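PDB 3NA7: HP0958 from Helicobacter pylori, which takes part in flagellar biogenesis, probably as an export chaperone and post-transcriptional regulator that joins a coiled-coil hairpin to a zinc ribbon. Local coordinates for residues A[32-37]-A[139-144]; A[43-48]-A[132-137]. All coordinates share one frame; numbering follows the deposited sequence.

Interaction 1: residues A[32-37]-A[139-144]; sequences KDLDKA and KLALEL
L34 and A141 meet where the two backbones come nearest, their CA atoms 5.7 Å apart. Apolar side chains make most of the interface. L34 sends one methyl, CD1, over A141 and rests it against both CA and CB, with CD1 to CB at 3.8 Å. The side chain leaves its helix with CG anti to the backbone N (chi1 170°), and the CD1 branch then covers the distance to the small residue opposite. One turn further on, A37 offers just its CB, which the CD2 methyl of L140 touches at 3.9 Å. L34 and L144 also lie near each other through their CB atoms, at 4.3 Å. Here helix 24-85 and helix 91-171 run as the two arms of the kinked antiparallel coiled-coil hairpin of this protein. Their local axes approach to 9.0 Å with N-to-C directions 151° apart, with an alanine on each side, consistent with the short separation.

One leucine methyl also lies against a backbone amide and an aspartate's CB. CD1 of L144, anti to CA about the CB-CG bond (chi2 -177°), reaches across to the backbone N of L34 at 3.7 Å and lies equally close to CB of D33. That N belongs to the local kink of helix 32-37: the amides of D33 and L34 make no bond to the preceding turn, whereas those of K36 and A37 are bonded back to the carbonyls of K32 and D33.

No hydrogen bond or salt bridge passes between the segments. On the helix 24-85 side, D35 forms a salt bridge with R31 and K36 with D40.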
ATOM      1  N   LYS A  32       5.217   5.521  11.313  1.00 44.51           N
ATOM      2  CA  LYS A  32       4.378   4.326  11.078  1.00 46.71           C
ATOM      3  C   LYS A  32       2.940   4.429  11.632  1.00 45.30           C
ATOM      4  O   LYS A  32       1.994   4.116  10.942  1.00 45.53           O
ATOM      5  CB  LYS A  32       5.065   3.034  11.564  1.00 48.37           C
ATOM      6  CG  LYS A  32       4.198   1.744  11.364  1.00 49.97           C
ATOM      7  CD  LYS A  32       4.844   0.505  12.013  1.00 61.74           C
ATOM      8  CE  LYS A  32       3.873  -0.706  12.055  1.00 65.29           C
ATOM      9  NZ  LYS A  32       4.546  -1.917  12.665  1.00 74.34           N
ATOM     10  N   ASP A  33       2.783   4.856  12.879  1.00 47.57           N
ATOM     11  CA  ASP A  33       1.446   4.950  13.502  1.00 45.77           C
ATOM     12  C   ASP A  33       0.628   6.055  12.842  1.00 42.33           C
ATOM     13  O   ASP A  33      -0.563   5.879  12.563  1.00 42.89           O
ATOM     14  CB  ASP A  33       1.587   5.256  14.997  1.00 48.87           C
ATOM     15  CG  ASP A  33       2.043   4.061  15.821  1.00 51.76           C
ATOM     16  OD1 ASP A  33       1.941   2.900  15.367  1.00 56.07           O
ATOM     17  OD2 ASP A  33       2.498   4.302  16.958  1.00 60.17           O
ATOM     18  N   LEU A  34       1.278   7.178  12.566  1.00 40.14           N
ATOM     19  CA  LEU A  34       0.630   8.283  11.869  1.00 39.44           C
ATOM     20  C   LEU A  34       0.204   7.929  10.440  1.00 40.30           C
ATOM     21  O   LEU A  34      -0.946   8.191  10.089  1.00 41.72           O
ATOM     22  CB  LEU A  34       1.482   9.559  11.890  1.00 38.15           C
ATOM     23  CG  LEU A  34       0.985  10.699  10.979  1.00 41.43           C
ATOM     24  CD1 LEU A  34      -0.412  11.174  11.400  1.00 42.13           C
ATOM     25  CD2 LEU A  34       1.962  11.891  10.913  1.00 42.61           C
ATOM     26  N   ASP A  35       1.096   7.346   9.626  1.00 39.93           N
ATOM     27  CA  ASP A  35       0.738   6.945   8.253  1.00 41.44           C
ATOM     28  C   ASP A  35      -0.352   5.863   8.260  1.00 41.51           C
ATOM     29  O   ASP A  35      -1.237   5.850   7.400  1.00 40.20           O
ATOM     30  CB  ASP A  35       1.951   6.433   7.470  1.00 44.34           C
ATOM     31  CG  ASP A  35       2.987   7.515   7.181  1.00 48.47           C
ATOM     32  OD1 ASP A  35       2.651   8.724   7.127  1.00 48.54           O
ATOM     33  OD2 ASP A  35       4.163   7.138   6.990  1.00 51.25           O
ATOM     34  N   LYS A  36      -0.305   4.975   9.249  1.00 42.56           N
ATOM     35  CA  LYS A  36      -1.369   3.969   9.415  1.00 46.41           C
ATOM     36  C   LYS A  36      -2.764   4.615   9.612  1.00 44.14           C
ATOM     37  O   LYS A  36      -3.730   4.259   8.929  1.00 45.69           O
ATOM     38  CB  LYS A  36      -1.034   3.022  10.574  1.00 48.41           C
ATOM     39  CG  LYS A  36      -2.085   1.958  10.838  1.00 54.62           C
ATOM     40  CD  LYS A  36      -1.840   0.682  10.045  1.00 60.63           C
ATOM     41  CE  LYS A  36      -3.108  -0.204  10.011  1.00 67.97           C
ATOM     42  NZ  LYS A  36      -3.810  -0.283  11.341  1.00 63.09           N
ATOM     43  N   ALA A  37      -2.842   5.594  10.509  1.00 43.17           N
ATOM     44  CA  ALA A  37      -4.078   6.329  10.762  1.00 42.13           C
ATOM     45  C   ALA A  37      -4.577   7.043   9.514  1.00 40.95           C
ATOM     46  O   ALA A  37      -5.726   6.861   9.115  1.00 40.47           O
ATOM     47  CB  ALA A  37      -3.917   7.309  11.928  1.00 41.37           C
ATOM     48  N   LYS A 139      -8.801  12.167  14.956  1.00 47.07           N
ATOM     49  CA  LYS A 139      -8.400  12.478  16.334  1.00 48.93           C
ATOM     50  C   LYS A 139      -6.989  11.928  16.579  1.00 48.08           C
ATOM     51  O   LYS A 139      -6.096  12.666  17.022  1.00 47.38           O
ATOM     52  CB  LYS A 139      -9.413  11.923  17.338  1.00 48.89           C
ATOM     53  CG  LYS A 139      -9.286  12.455  18.796  1.00 56.62           C
ATOM     54  CD  LYS A 139     -10.576  12.169  19.604  1.00 60.25           C
ATOM     55  CE  LYS A 139     -10.479  12.592  21.091  1.00 70.62           C
ATOM     56  NZ  LYS A 139     -11.845  12.717  21.744  1.00 70.77           N
ATOM     57  N   LEU A 140      -6.782  10.651  16.234  1.00 47.43           N
ATOM     58  CA  LEU A 140      -5.464  10.009  16.328  1.00 46.49           C
ATOM     59  C   LEU A 140      -4.372  10.759  15.535  1.00 45.77           C
ATOM     60  O   LEU A 140      -3.335  11.155  16.109  1.00 46.30           O
ATOM     61  CB  LEU A 140      -5.537   8.497  16.002  1.00 46.52           C
ATOM     62  CG  LEU A 140      -4.268   7.610  16.117  1.00 49.89           C
ATOM     63  CD1 LEU A 140      -3.696   7.615  17.540  1.00 52.09           C
ATOM     64  CD2 LEU A 140      -4.497   6.138  15.630  1.00 43.69           C
ATOM     65  N   ALA A 141      -4.607  11.006  14.249  1.00 44.01           N
ATOM     66  CA  ALA A 141      -3.611  11.742  13.406  1.00 44.69           C
ATOM     67  C   ALA A 141      -3.211  13.085  14.024  1.00 48.36           C
ATOM     68  O   ALA A 141      -2.029  13.432  14.067  1.00 47.76           O
ATOM     69  CB  ALA A 141      -4.134  11.966  11.979  1.00 42.80           C
ATOM     70  N   LEU A 142      -4.207  13.841  14.483  1.00 51.38           N
ATOM     71  CA  LEU A 142      -3.969  15.160  15.090  1.00 54.05           C
ATOM     72  C   LEU A 142      -3.125  15.081  16.357  1.00 53.96           C
ATOM     73  O   LEU A 142      -2.337  15.963  16.615  1.00 54.94           O
ATOM     74  CB  LEU A 142      -5.285  15.895  15.359  1.00 55.92           C
ATOM     75  CG  LEU A 142      -6.027  16.314  14.081  1.00 58.81           C
ATOM     76  CD1 LEU A 142      -7.532  16.495  14.329  1.00 61.59           C
ATOM     77  CD2 LEU A 142      -5.419  17.575  13.459  1.00 60.26           C
ATOM     78  N   GLU A 143      -3.291  14.018  17.132  1.00 55.28           N
ATOM     79  CA  GLU A 143      -2.475  13.804  18.321  1.00 57.90           C
ATOM     80  C   GLU A 143      -1.007  13.513  17.958  1.00 55.88           C
ATOM     81  O   GLU A 143      -0.094  14.140  18.490  1.00 58.40           O
ATOM     82  CB  GLU A 143      -3.075  12.677  19.178  1.00 59.17           C
ATOM     83  CG  GLU A 143      -2.234  12.246  20.406  1.00 69.14           C
ATOM     84  CD  GLU A 143      -2.713  10.922  21.012  1.00 78.27           C
ATOM     85  OE1 GLU A 143      -3.235  10.078  20.239  1.00 78.39           O
ATOM     86  OE2 GLU A 143      -2.570  10.720  22.251  1.00 81.87           O
ATOM     87  N   LEU A 144      -0.798  12.567  17.052  1.00 54.53           N
ATOM     88  CA  LEU A 144       0.545  12.098  16.661  1.00 53.80           C
ATOM     89  C   LEU A 144       1.412  13.084  15.889  1.00 53.51           C
ATOM     90  O   LEU A 144       2.638  13.030  15.970  1.00 54.49           O
ATOM     91  CB  LEU A 144       0.429  10.814  15.840  1.00 50.13           C
ATOM     92  CG  LEU A 144      -0.232   9.652  16.573  1.00 51.97           C
ATOM     93  CD1 LEU A 144      -0.227   8.392  15.708  1.00 52.33           C
ATOM     94  CD2 LEU A 144       0.454   9.381  17.933  1.00 53.96           C
TER

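Interaction 2: residues A[43-48]-A[132-137]; sequences AKNKAI and KEMLEL
K44 reaches across to M134, L137 and E133 in turn, using a different part of its chain for each. Nearest the backbone, its CB packs on CG of M134 at 3.8 Å, at the point where the two backbones are closest. The local helix axes here lie 9.8 Å apart. Further out, CD lies 3.7 Å from CD1 of L137, the two side chains crossing at about a right angle, and the same methylene touches CB of E133. The chain then bends: chi4 of -80° turns NZ to OE1 of E133, forming a salt bridge. The ammonium nitrogen stands above the carboxylate, 55° out of its plane. The modelled NZ to OE1 distance of 2.5 Å is very short, and its exact value is doubtful.

N45 comes next and meets the far end of M134. Its ND2 gives a weak hydrogen bond to SD of M134, 3.4 Å long. The N-H...S angle is 155°. CB of N45 lies 3.6 Å from CE of M134. The thioether is thus met by a polar amide as well as by carbon.

I48, a turn beyond K44, adds an apolar partner for the sulphur: its CD1 lies 3.6 Å from SD of M134. Together with K44 and A47, it also touches L130, while its carbonyl oxygen accepts a hydrogen bond from NE2 of Q127, so the pairing of the helices carries on past this contact.

M134 packed between K44, N45 and I48, L137 against the aliphatic part of K44, and a lysine-glutamate bridge between the helices at the flank are together characteristic of an antiparallel coiled coil.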
ATOM      1  N   ALA A  43      -8.891   4.734   3.392  1.00 40.80           N
ATOM      2  CA  ALA A  43      -9.537   3.464   3.013  1.00 40.35           C
ATOM      3  C   ALA A  43     -11.007   3.411   3.464  1.00 39.82           C
ATOM      4  O   ALA A  43     -11.884   2.960   2.722  1.00 41.52           O
ATOM      5  CB  ALA A  43      -8.744   2.254   3.579  1.00 40.04           C
ATOM      6  N   LYS A  44     -11.287   3.872   4.682  1.00 39.60           N
ATOM      7  CA  LYS A  44     -12.672   3.880   5.151  1.00 38.93           C
ATOM      8  C   LYS A  44     -13.523   4.899   4.377  1.00 40.07           C
ATOM      9  O   LYS A  44     -14.719   4.682   4.172  1.00 37.09           O
ATOM     10  CB  LYS A  44     -12.722   4.142   6.637  1.00 38.89           C
ATOM     11  CG  LYS A  44     -12.208   2.942   7.445  1.00 37.62           C
ATOM     12  CD  LYS A  44     -11.994   3.302   8.876  1.00 41.37           C
ATOM     13  CE  LYS A  44     -11.266   2.167   9.651  1.00 36.85           C
ATOM     14  NZ  LYS A  44     -12.232   1.114  10.008  1.00 43.06           N
ATOM     15  N   ASN A  45     -12.886   5.989   3.932  1.00 38.12           N
ATOM     16  CA  ASN A  45     -13.593   6.977   3.170  1.00 40.33           C
ATOM     17  C   ASN A  45     -14.033   6.407   1.834  1.00 40.55           C
ATOM     18  O   ASN A  45     -15.171   6.607   1.439  1.00 42.08           O
ATOM     19  CB  ASN A  45     -12.797   8.275   2.961  1.00 39.46           C
ATOM     20  CG  ASN A  45     -13.713   9.458   2.684  1.00 42.06           C
ATOM     21  OD1 ASN A  45     -13.566  10.185   1.699  1.00 46.52           O
ATOM     22  ND2 ASN A  45     -14.689   9.630   3.541  1.00 46.25           N
ATOM     23  N   LYS A  46     -13.132   5.690   1.165  1.00 41.00           N
ATOM     24  CA  LYS A  46     -13.457   4.944  -0.056  1.00 42.01           C
ATOM     25  C   LYS A  46     -14.534   3.896   0.177  1.00 40.49           C
ATOM     26  O   LYS A  46     -15.418   3.738  -0.654  1.00 40.35           O
ATOM     27  CB  LYS A  46     -12.210   4.268  -0.640  1.00 43.40           C
ATOM     28  CG  LYS A  46     -11.377   5.170  -1.492  1.00 47.59           C
ATOM     29  CD  LYS A  46      -9.945   4.681  -1.687  1.00 46.36           C
ATOM     30  CE  LYS A  46      -9.184   5.736  -2.460  1.00 55.02           C
ATOM     31  NZ  LYS A  46      -7.723   5.510  -2.382  1.00 61.07           N
ATOM     32  N   ALA A  47     -14.477   3.193   1.305  1.00 40.57           N
ATOM     33  CA  ALA A  47     -15.481   2.161   1.587  1.00 41.54           C
ATOM     34  C   ALA A  47     -16.858   2.784   1.775  1.00 42.27           C
ATOM     35  O   ALA A  47     -17.851   2.201   1.368  1.00 43.61           O
ATOM     36  CB  ALA A  47     -15.084   1.301   2.795  1.00 40.83           C
ATOM     37  N   ILE A  48     -16.933   3.984   2.361  1.00 42.39           N
ATOM     38  CA  ILE A  48     -18.225   4.670   2.469  1.00 39.11           C
ATOM     39  C   ILE A  48     -18.795   4.933   1.058  1.00 41.97           C
ATOM     40  O   ILE A  48     -19.960   4.641   0.795  1.00 39.75           O
ATOM     41  CB  ILE A  48     -18.122   5.982   3.284  1.00 41.08           C
ATOM     42  CG1 ILE A  48     -18.091   5.656   4.780  1.00 38.08           C
ATOM     43  CG2 ILE A  48     -19.305   6.960   2.978  1.00 37.22           C
ATOM     44  CD1 ILE A  48     -17.482   6.719   5.621  1.00 38.09           C
ATOM     45  N   LYS A 132     -17.883   7.109  12.022  1.00 44.41           N
ATOM     46  CA  LYS A 132     -17.319   7.195  13.363  1.00 48.42           C
ATOM     47  C   LYS A 132     -15.846   6.760  13.449  1.00 45.52           C
ATOM     48  O   LYS A 132     -15.049   7.383  14.133  1.00 48.79           O
ATOM     49  CB  LYS A 132     -18.184   6.425  14.362  1.00 50.76           C
ATOM     50  CG  LYS A 132     -19.488   7.133  14.681  1.00 58.63           C
ATOM     51  CD  LYS A 132     -20.128   6.580  15.953  1.00 66.74           C
ATOM     52  CE  LYS A 132     -21.643   6.718  15.908  1.00 70.01           C
ATOM     53  NZ  LYS A 132     -22.260   6.422  17.230  1.00 73.76           N
ATOM     54  N   GLU A 133     -15.477   5.695  12.759  1.00 43.54           N
ATOM     55  CA  GLU A 133     -14.083   5.261  12.796  1.00 43.35           C
ATOM     56  C   GLU A 133     -13.166   6.302  12.164  1.00 40.98           C
ATOM     57  O   GLU A 133     -12.097   6.601  12.716  1.00 39.81           O
ATOM     58  CB  GLU A 133     -13.905   3.888  12.156  1.00 42.89           C
ATOM     59  CG  GLU A 133     -14.385   2.774  13.072  1.00 45.29           C
ATOM     60  CD  GLU A 133     -14.675   1.467  12.333  1.00 47.11           C
ATOM     61  OE1 GLU A 133     -14.497   1.415  11.107  1.00 44.11           O
ATOM     62  OE2 GLU A 133     -15.072   0.485  12.998  1.00 56.18           O
ATOM     63  N   MET A 134     -13.607   6.888  11.052  1.00 37.79           N
ATOM     64  CA  MET A 134     -12.840   7.937  10.409  1.00 39.71           C
ATOM     65  C   MET A 134     -12.506   9.116  11.323  1.00 42.06           C
ATOM     66  O   MET A 134     -11.392   9.662  11.250  1.00 40.70           O
ATOM     67  CB  MET A 134     -13.576   8.471   9.201  1.00 40.59           C
ATOM     68  CG  MET A 134     -13.510   7.562   8.011  1.00 38.78           C
ATOM     69  SD  MET A 134     -14.344   8.299   6.610  1.00 42.18           S
ATOM     70  CE  MET A 134     -13.342   9.707   6.234  1.00 40.46           C
ATOM     71  N   LEU A 135     -13.482   9.504  12.155  1.00 42.12           N
ATOM     72  CA  LEU A 135     -13.296  10.576  13.133  1.00 43.64           C
ATOM     73  C   LEU A 135     -12.315  10.194  14.237  1.00 42.53           C
ATOM     74  O   LEU A 135     -11.529  11.059  14.660  1.00 42.50           O
ATOM     75  CB  LEU A 135     -14.637  11.021  13.747  1.00 43.96           C
ATOM     76  CG  LEU A 135     -15.628  11.925  12.993  1.00 49.43           C
ATOM     77  CD1 LEU A 135     -17.026  11.875  13.668  1.00 45.37           C
ATOM     78  CD2 LEU A 135     -15.169  13.410  12.833  1.00 46.10           C
ATOM     79  N   GLU A 136     -12.362   8.940  14.728  1.00 41.96           N
ATOM     80  CA  GLU A 136     -11.346   8.474  15.713  1.00 43.94           C
ATOM     81  C   GLU A 136      -9.961   8.565  15.090  1.00 42.96           C
ATOM     82  O   GLU A 136      -9.016   9.004  15.730  1.00 43.83           O
ATOM     83  CB  GLU A 136     -11.610   7.050  16.262  1.00 45.60           C
ATOM     84  CG  GLU A 136     -12.988   6.875  16.951  1.00 52.64           C
ATOM     85  CD  GLU A 136     -13.411   5.403  17.265  1.00 65.73           C
ATOM     86  OE1 GLU A 136     -13.199   4.469  16.437  1.00 62.82           O
ATOM     87  OE2 GLU A 136     -14.002   5.181  18.361  1.00 73.13           O
ATOM     88  N   LEU A 137      -9.853   8.205  13.813  1.00 43.20           N
ATOM     89  CA  LEU A 137      -8.566   8.216  13.133  1.00 42.03           C
ATOM     90  C   LEU A 137      -8.019   9.625  12.910  1.00 43.41           C
ATOM     91  O   LEU A 137      -6.812   9.835  12.985  1.00 44.33           O
ATOM     92  CB  LEU A 137      -8.638   7.451  11.810  1.00 39.04           C
ATOM     93  CG  LEU A 137      -8.892   5.950  11.985  1.00 41.06           C
ATOM     94  CD1 LEU A 137      -9.536   5.374  10.736  1.00 41.42           C
ATOM     95  CD2 LEU A 137      -7.613   5.184  12.387  1.00 41.37           C
TER

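Both interactions join helix 24-85 to helix 91-171, the two arms of the coiled-coil hairpin, and their centres are 13 Å apart. Along the chain the order is 32-37, 43-48, 132-137, 139-144, so the residues of interaction 2 fall between the two segments of interaction 1 and lie nearer the hairpin turn. The two contacts touch directly, CB of A37 resting 4.0 Å from the carbonyl O of L137. Interaction 1 has no hydrogen bond or salt bridge between its segments and is partly buried; interaction 2 lies at the surface and adds a charged pair. They form consecutive steps of one long helix-helix seam, separate from the C-terminal zinc ribbon.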